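DNA polymerase beta (Leishmania infantum, PDB 4P4M) catalyses template-directed addition of deoxyribonucleotides to a DNA primer as a family X polymerase, and probably serves in base excision repair. Local coordinates at residues 162-165 / 166-170; 358-361 / 362-366; 369-373 / 374-378. One frame throughout, in Å; residues are numbered along the deposited sequence.

Interaction 1: residues 162-165 / 166-170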
loop_
_atom_site.group_PDB
_atom_site.type_symbol
_atom_site.label_atom_id
_atom_site.label_comp_id
_atom_site.label_asym_id
_atom_site.label_seq_id
_atom_site.Cartn_x
_atom_site.Cartn_y
_atom_site.Cartn_z
ATOM N N LEU A 162 11.121 -6.178 12.853
ATOM C CA LEU A 162 10.678 -7.569 12.995
ATOM C C LEU A 162 9.699 -8.000 11.891
ATOM O O LEU A 162 9.768 -9.138 11.419
ATOM C CB LEU A 162 10.054 -7.823 14.379
ATOM C CG LEU A 162 10.924 -7.550 15.616
ATOM C CD1 LEU A 162 10.113 -7.729 16.887
ATOM C CD2 LEU A 162 12.168 -8.426 15.646
ATOM N N HIS A 163 8.771 -7.119 11.501
ATOM C CA HIS A 163 7.875 -7.437 10.377
ATOM C C HIS A 163 8.685 -7.600 9.089
ATOM O O HIS A 163 8.443 -8.522 8.295
ATOM C CB HIS A 163 6.773 -6.379 10.181
ATOM C CG HIS A 163 5.650 -6.470 11.179
ATOM N ND1 HIS A 163 4.522 -7.217 11.181
ATOM C CD2 HIS A 163 5.610 -5.713 12.333
ATOM C CE1 HIS A 163 3.831 -6.910 12.332
ATOM N NE2 HIS A 163 4.509 -5.997 13.008
ATOM N N GLU A 164 9.651 -6.714 8.878
ATOM C CA GLU A 164 10.503 -6.829 7.692
ATOM C C GLU A 164 11.215 -8.188 7.627
ATOM O O GLU A 164 11.207 -8.859 6.589
ATOM C CB GLU A 164 11.532 -5.697 7.638
ATOM C CG GLU A 164 12.401 -5.739 6.380
ATOM C CD GLU A 164 13.125 -4.423 6.134
ATOM O OE1 GLU A 164 13.833 -3.962 7.049
ATOM O OE2 GLU A 164 12.960 -3.843 5.039
ATOM N N ASN A 165 11.847 -8.582 8.729
ATOM C CA ASN A 165 12.588 -9.845 8.758
ATOM C C ASN A 165 11.668 -11.050 8.560
ATOM O O ASN A 165 12.020 -12.006 7.865
ATOM C CB ASN A 165 13.366 -9.997 10.074
ATOM C CG ASN A 165 14.459 -8.944 10.241
ATOM O OD1 ASN A 165 14.850 -8.276 9.285
ATOM N ND2 ASN A 165 14.957 -8.801 11.461
ATOM N N TYR A 166 10.488 -10.996 9.176
ATOM C CA TYR A 166 9.512 -12.078 9.094
ATOM C C TYR A 166 9.025 -12.265 7.657
ATOM O O TYR A 166 9.024 -13.379 7.133
ATOM C CB TYR A 166 8.318 -11.811 10.026
ATOM C CG TYR A 166 7.325 -12.957 10.126
ATOM C CD1 TYR A 166 7.490 -13.966 11.067
ATOM C CD2 TYR A 166 6.227 -13.030 9.275
ATOM C CE1 TYR A 166 6.578 -15.021 11.159
ATOM C CE2 TYR A 166 5.312 -14.076 9.362
ATOM C CZ TYR A 166 5.498 -15.066 10.300
ATOM O OH TYR A 166 4.589 -16.098 10.376
ATOM N N LEU A 167 8.599 -11.176 7.023
ATOM C CA LEU A 167 8.081 -11.257 5.653
ATOM C C LEU A 167 9.166 -11.723 4.672
ATOM O O LEU A 167 8.886 -12.513 3.757
ATOM C CB LEU A 167 7.482 -9.911 5.214
ATOM C CG LEU A 167 6.158 -9.529 5.911
ATOM C CD1 LEU A 167 5.823 -8.059 5.701
ATOM C CD2 LEU A 167 4.999 -10.418 5.441
ATOM N N ARG A 168 10.399 -11.242 4.859
ATOM C CA ARG A 168 11.517 -11.670 4.004
ATOM C C ARG A 168 11.805 -13.170 4.144
ATOM O O ARG A 168 12.026 -13.885 3.150
ATOM C CB ARG A 168 12.794 -10.864 4.306
ATOM C CG ARG A 168 12.767 -9.441 3.763
ATOM C CD ARG A 168 14.120 -8.741 3.934
ATOM N NE ARG A 168 14.184 -7.525 3.129
ATOM C CZ ARG A 168 15.000 -6.509 3.371
ATOM N NH1 ARG A 168 15.831 -6.557 4.411
ATOM N NH2 ARG A 168 14.984 -5.446 2.574
ATOM N N GLU A 169 11.826 -13.646 5.381
ATOM C CA GLU A 169 12.030 -15.065 5.618
ATOM C C GLU A 169 10.920 -15.919 4.995
ATOM O O GLU A 169 11.211 -16.917 4.336
ATOM C CB GLU A 169 12.158 -15.367 7.117
ATOM C CG GLU A 169 12.325 -16.851 7.402
ATOM C CD GLU A 169 12.420 -17.166 8.885
ATOM O OE1 GLU A 169 11.371 -17.466 9.501
ATOM O OE2 GLU A 169 13.544 -17.120 9.431
ATOM N N LYS A 170 9.656 -15.539 5.203
ATOM C CA LYS A 170 8.538 -16.342 4.691
ATOM C C LYS A 170 8.492 -16.289 3.165
ATOM O O LYS A 170 8.148 -17.271 2.516
ATOM C CB LYS A 170 7.182 -15.897 5.283
ATOM C CG LYS A 170 7.077 -16.011 6.812
ATOM C CD LYS A 170 7.794 -17.258 7.319
ATOM C CE LYS A 170 7.761 -17.380 8.831
ATOM N NZ LYS A 170 8.730 -18.442 9.271
#
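Four successive i to i+4 hydrogen bonds, from Tyr166 N to Leu162 O through Glu169 N to Asn165 O, run through this part of helix 157-175; the straightest, Leu167 N to His163 O at 2.9 Å, makes an angle of 172° at the hydrogen. On this scaffold Glu164 and Arg168, one turn apart, lie side by side and point the same way. Glu164 sends CG anti to its backbone N (chi1 -177°), Arg168 sends its own anti to the carbonyl carbon, and the carboxylate comes to stack on a face of the guanidinium with the two planes 14° apart. Glu164 OE2 is 3.6 Å from Arg168 NH2 and well out of the guanidinium plane, a salt bridge of charge alone in which no N-H is aimed at the oxygen. Directed bonds come from other partners: Tyr187 OH pairs with Glu164 OE1, and Arg168 NE donates to Ile181 O. Long, flexible chains suit both places, since each must span from the helix to its neighbour. Further along, the Tyr166 ring carries Lys170 CG 3.6 Å above one face, while Lys170 NZ reaches back to Glu169 OE1 at 2.8 Å on its anti lone pair. Buried His163 has both ring nitrogens bonded, ND1 to Tyr232 and NE2 to Glu159. The helix belongs to the palm domain: Leu167 packs on Ile181 and Ile183 of strand 179-183 and on Leu227 of helix 219-229, and the Tyr166 ring stacks with that of Tyr232, just before strand 233-236.

Interaction 2: residues 358-361 / 362-366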
loop_
_atom_site.group_PDB
_atom_site.type_symbol
_atom_site.label_atom_id
_atom_site.label_comp_id
_atom_site.label_asym_id
_atom_site.label_seq_id
_atom_site.Cartn_x
_atom_site.Cartn_y
_atom_site.Cartn_z
ATOM N N SER A 358 17.572 3.617 -10.709
ATOM C CA SER A 358 17.638 4.146 -9.340
ATOM C C SER A 358 16.640 5.280 -9.115
ATOM O O SER A 358 16.169 5.904 -10.082
ATOM C CB SER A 358 19.046 4.685 -9.060
ATOM O OG SER A 358 19.318 5.843 -9.851
ATOM N N GLU A 359 16.316 5.554 -7.850
ATOM C CA GLU A 359 15.520 6.742 -7.527
ATOM C C GLU A 359 16.221 8.004 -8.028
ATOM O O GLU A 359 15.575 8.905 -8.580
ATOM C CB GLU A 359 15.265 6.856 -6.018
ATOM C CG GLU A 359 14.448 5.694 -5.424
ATOM C CD GLU A 359 14.155 5.893 -3.941
ATOM O OE1 GLU A 359 15.108 6.162 -3.168
ATOM O OE2 GLU A 359 12.973 5.781 -3.551
ATOM N N GLN A 360 17.538 8.073 -7.827
ATOM C CA GLN A 360 18.324 9.233 -8.272
ATOM C C GLN A 360 18.110 9.539 -9.757
ATOM O O GLN A 360 18.045 10.716 -10.155
ATOM C CB GLN A 360 19.822 9.039 -7.975
ATOM C CG GLN A 360 20.751 10.118 -8.582
ATOM C CD GLN A 360 21.007 11.301 -7.654
ATOM O OE1 GLN A 360 21.367 11.010 -6.413
ATOM N NE2 GLN A 360 20.911 12.465 -8.061
ATOM N N ASP A 361 18.008 8.496 -10.584
ATOM C CA ASP A 361 17.763 8.698 -12.019
ATOM C C ASP A 361 16.522 9.569 -12.250
ATOM O O ASP A 361 16.523 10.452 -13.109
ATOM C CB ASP A 361 17.520 7.374 -12.752
ATOM C CG ASP A 361 18.794 6.578 -13.006
ATOM O OD1 ASP A 361 19.900 7.164 -13.080
ATOM O OD2 ASP A 361 18.668 5.341 -13.149
ATOM N N VAL A 362 15.453 9.282 -11.510
ATOM C CA VAL A 362 14.188 10.012 -11.664
ATOM C C VAL A 362 14.323 11.486 -11.265
ATOM O O VAL A 362 13.866 12.377 -11.992
ATOM C CB VAL A 362 13.035 9.349 -10.856
ATOM C CG1 VAL A 362 11.732 10.137 -11.027
ATOM C CG2 VAL A 362 12.853 7.890 -11.287
ATOM N N PHE A 363 14.939 11.747 -10.112
ATOM C CA PHE A 363 15.208 13.127 -9.695
ATOM C C PHE A 363 15.958 13.867 -10.819
ATOM O O PHE A 363 15.615 15.002 -11.184
ATOM C CB PHE A 363 16.062 13.166 -8.416
ATOM C CG PHE A 363 15.314 12.847 -7.126
ATOM C CD1 PHE A 363 15.286 11.547 -6.622
ATOM C CD2 PHE A 363 14.718 13.859 -6.379
ATOM C CE1 PHE A 363 14.627 11.256 -5.414
ATOM C CE2 PHE A 363 14.059 13.580 -5.172
ATOM C CZ PHE A 363 14.021 12.280 -4.687
ATOM N N ASP A 364 16.981 13.217 -11.374
ATOM C CA ASP A 364 17.851 13.853 -12.379
ATOM C C ASP A 364 17.101 14.235 -13.657
ATOM O O ASP A 364 17.258 15.343 -14.171
ATOM C CB ASP A 364 19.037 12.938 -12.743
ATOM C CG ASP A 364 20.019 12.748 -11.599
ATOM O OD1 ASP A 364 20.021 13.567 -10.659
ATOM O OD2 ASP A 364 20.809 11.778 -11.645
ATOM N N VAL A 365 16.306 13.306 -14.183
ATOM C CA VAL A 365 15.557 13.549 -15.418
ATOM C C VAL A 365 14.519 14.654 -15.205
ATOM O O VAL A 365 14.190 15.405 -16.135
ATOM C CB VAL A 365 14.894 12.256 -15.928
ATOM C CG1 VAL A 365 13.903 12.542 -17.067
ATOM C CG2 VAL A 365 15.964 11.268 -16.384
ATOM N N LEU A 366 14.022 14.772 -13.976
ATOM C CA LEU A 366 13.007 15.786 -13.678
ATOM C C LEU A 366 13.607 17.111 -13.200
ATOM O O LEU A 366 12.877 18.046 -12.856
ATOM C CB LEU A 366 12.003 15.255 -12.654
ATOM C CG LEU A 366 11.158 14.071 -13.149
ATOM C CD1 LEU A 366 10.156 13.653 -12.077
ATOM C CD2 LEU A 366 10.450 14.394 -14.480
#
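Gln360 and Asp364, one turn apart on helix 359-365, are joined by a bond from Gln360 NE2 to Asp364 OD1 of 3.0 Å, in one of two modelled glutamine conformers and so perhaps not permanently. The acceptor lies in the amide plane, whereas the donor meets the carboxylate on its syn side, 26° out of plane. Gln360 reaches it by a bend at chi2 (91°), which turns the amide forward along the helix. In the helix backbone, Asp364 N bonds to Gln360 O and Phe363 N to Glu359 O. The Phe363 ring turns its edge to that same carbonyl, CD1 lying 3.3 Å from Glu359 O. The first turn is closed by a capping box: Asp361 N donates to Ser358 OG at 3.0 Å, and Ser358 N to Asp361 OD2 at 3.2 Å, from above the carboxylate plane. Short side chains suit both places: the serine hydroxyl reaches forward to a first-turn N-H with no earlier helical carbonyl, the aspartate carboxylate back to the N-cap N-H. Asp361 OD2 also accepts from Arg357 N. Buried Glu359 forms salt bridges with Arg376 and Arg188, while Val362 and Phe363 pack on Leu287 and Met299 of the thumb helices 282-290 and 293-305.

Interaction 3: residues 369-373 / 374-378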
loop_
_atom_site.group_PDB
_atom_site.type_symbol
_atom_site.label_atom_id
_atom_site.label_comp_id
_atom_site.label_asym_id
_atom_site.label_seq_id
_atom_site.Cartn_x
_atom_site.Cartn_y
_atom_site.Cartn_z
ATOM N N PRO A 369 16.664 18.262 -7.151
ATOM C CA PRO A 369 17.768 17.816 -6.289
ATOM C C PRO A 369 17.413 16.516 -5.576
ATOM O O PRO A 369 16.311 16.418 -5.039
ATOM C CB PRO A 369 17.877 18.932 -5.242
ATOM C CG PRO A 369 17.112 20.078 -5.794
ATOM C CD PRO A 369 16.054 19.513 -6.673
ATOM N N TYR A 370 18.329 15.554 -5.546
ATOM C CA TYR A 370 18.087 14.304 -4.828
ATOM C C TYR A 370 17.764 14.567 -3.361
ATOM O O TYR A 370 18.403 15.403 -2.720
ATOM C CB TYR A 370 19.292 13.355 -4.921
ATOM C CG TYR A 370 19.061 12.077 -4.150
ATOM C CD1 TYR A 370 18.260 11.063 -4.672
ATOM C CD2 TYR A 370 19.604 11.898 -2.880
ATOM C CE1 TYR A 370 18.021 9.902 -3.958
ATOM C CE2 TYR A 370 19.377 10.740 -2.160
ATOM C CZ TYR A 370 18.584 9.745 -2.700
ATOM O OH TYR A 370 18.354 8.596 -1.977
ATOM N N ALA A 371 16.777 13.847 -2.832
ATOM C CA ALA A 371 16.464 13.894 -1.404
ATOM C C ALA A 371 16.491 12.484 -0.826
ATOM O O ALA A 371 15.879 11.570 -1.388
ATOM C CB ALA A 371 15.099 14.534 -1.178
ATOM N N LYS A 372 17.207 12.290 0.278
ATOM C CA LYS A 372 17.174 10.993 0.970
ATOM C C LYS A 372 15.750 10.725 1.463
ATOM O O LYS A 372 15.005 11.664 1.714
ATOM C CB LYS A 372 18.118 10.995 2.170
ATOM C CG LYS A 372 19.605 11.136 1.830
ATOM C CD LYS A 372 20.402 11.420 3.098
ATOM C CE LYS A 372 21.902 11.417 2.835
ATOM N NZ LYS A 372 22.410 10.049 2.523
ATOM N N PRO A 373 15.367 9.445 1.611
ATOM C CA PRO A 373 14.027 9.123 2.136
ATOM C C PRO A 373 13.635 9.894 3.404
ATOM O O PRO A 373 12.499 10.361 3.521
ATOM C CB PRO A 373 14.133 7.624 2.440
ATOM C CG PRO A 373 15.077 7.121 1.366
ATOM C CD PRO A 373 16.135 8.227 1.283
ATOM N N GLU A 374 14.562 10.031 4.347
ATOM C CA GLU A 374 14.267 10.730 5.600
ATOM C C GLU A 374 14.025 12.229 5.419
ATOM O O GLU A 374 13.589 12.905 6.346
ATOM C CB GLU A 374 15.399 10.519 6.606
ATOM C CG GLU A 374 16.741 11.014 6.094
ATOM C CD GLU A 374 17.898 10.448 6.883
ATOM O OE1 GLU A 374 18.631 9.596 6.335
ATOM O OE2 GLU A 374 18.063 10.849 8.055
ATOM N N ASN A 375 14.321 12.749 4.234
ATOM C CA ASN A 375 14.039 14.143 3.920
ATOM C C ASN A 375 12.882 14.312 2.932
ATOM O O ASN A 375 12.794 15.314 2.216
ATOM C CB ASN A 375 15.305 14.837 3.396
ATOM C CG ASN A 375 16.427 14.849 4.424
ATOM O OD1 ASN A 375 17.575 14.507 4.125
ATOM N ND2 ASN A 375 16.094 15.236 5.648
ATOM N N ARG A 376 11.988 13.329 2.889
ATOM C CA ARG A 376 10.842 13.410 1.989
ATOM C C ARG A 376 9.535 13.648 2.750
ATOM O O ARG A 376 8.556 12.935 2.549
ATOM C CB ARG A 376 10.747 12.150 1.103
ATOM C CG ARG A 376 11.940 11.991 0.153
ATOM C CD ARG A 376 11.857 10.711 -0.710
ATOM N NE ARG A 376 13.188 10.324 -1.200
ATOM C CZ ARG A 376 13.473 9.153 -1.765
ATOM N NH1 ARG A 376 12.518 8.236 -1.922
ATOM N NH2 ARG A 376 14.721 8.883 -2.153
ATOM N N ASP A 377 9.527 14.663 3.617
ATOM C CA ASP A 377 8.315 15.025 4.355
ATOM C C ASP A 377 7.943 16.507 4.183
ATOM O O ASP A 377 7.883 17.253 5.163
ATOM C CB ASP A 377 8.456 14.676 5.846
ATOM C CG ASP A 377 8.242 13.192 6.126
ATOM O OD1 ASP A 377 7.084 12.735 6.086
ATOM O OD2 ASP A 377 9.228 12.479 6.386
ATOM N N PRO A 378 7.670 16.934 2.938
ATOM C CA PRO A 378 7.345 18.347 2.698
ATOM C C PRO A 378 5.969 18.748 3.234
ATOM O O PRO A 378 5.090 17.916 3.481
ATOM C CB PRO A 378 7.367 18.452 1.171
ATOM C CG PRO A 378 7.006 17.090 0.701
ATOM C CD PRO A 378 7.659 16.151 1.687
ATOM O OXT PRO A 378 5.705 19.935 3.437
HETATM O O HOH W 1 18.471 14.632 1.469
#
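From Lys372 to Arg376 the backbone makes a short 3-10 turn, Asn375 N donating to Lys372 O at 2.8 Å and Arg376 N to Pro373 O at 3.1 Å. Pro373 suits the start of this turn, as its ring fixes phi near the helical value and no N-H is needed there. Arg376 doubles back over the turn: CG stands anti to the carbonyl carbon (chi1 -64°), and the chain runs extended to NE, beside the proline ring. Its guanidinium grips one oxygen side-on with two nitrogens. NE and NH2 each lie 3.0 Å from Ala371 O, which sits in the guanidinium plane; NH2 arrives almost in line with the C=O bond, NE from above the carbonyl plane. Pro373 CA rests 3.6 Å above one guanidinium face. The Tyr370 ring stands nearly perpendicular, its plane turned 87°, and brings OH to the guanidinium edge, 3.6 Å from Arg376 NH2. The two N-H groups and the proline hold the group in this orientation, with Glu359 of helix 359-365 as its ionic partner. Glu374 CG sits between the backbone N and the carbonyl carbon (chi1 59°), which brings its extended chain alongside Lys372; Lys372 CD is 4.1 Å from Glu374 OE1, though the charged ends do not meet. A water accepts from Lys372 N and donates to Asn375 OD1, bridging the turn. Asp377 pairs with Arg189, a nucleotide-pocket residue on the palm side. The C-terminal tail of the thumb lies against its helices, Arg376 packing on Leu287 of helix 282-290 and, together with Pro378, on Phe295 of helix 293-305.

In the fold
From the N-terminal side, interaction 1 comes first, within helix 157-175 of the palm; interactions 2 and 3 follow in the thumb, in helix 359-365 and in the final loop. The three lie in series, neither nested nor crossing, and each closes only a turn or so of chain. Interaction 1 stands apart, its nearest atoms about 13 Å from interaction 2 and about 12 Å from interaction 3. The two thumb contacts touch: Glu359 OE1 meets Arg376 NH2 in a salt bridge of 2.9 Å, and the Phe363 and Tyr370 rings pack edge-to-face, tying the chain's last helix to its C-terminal tail.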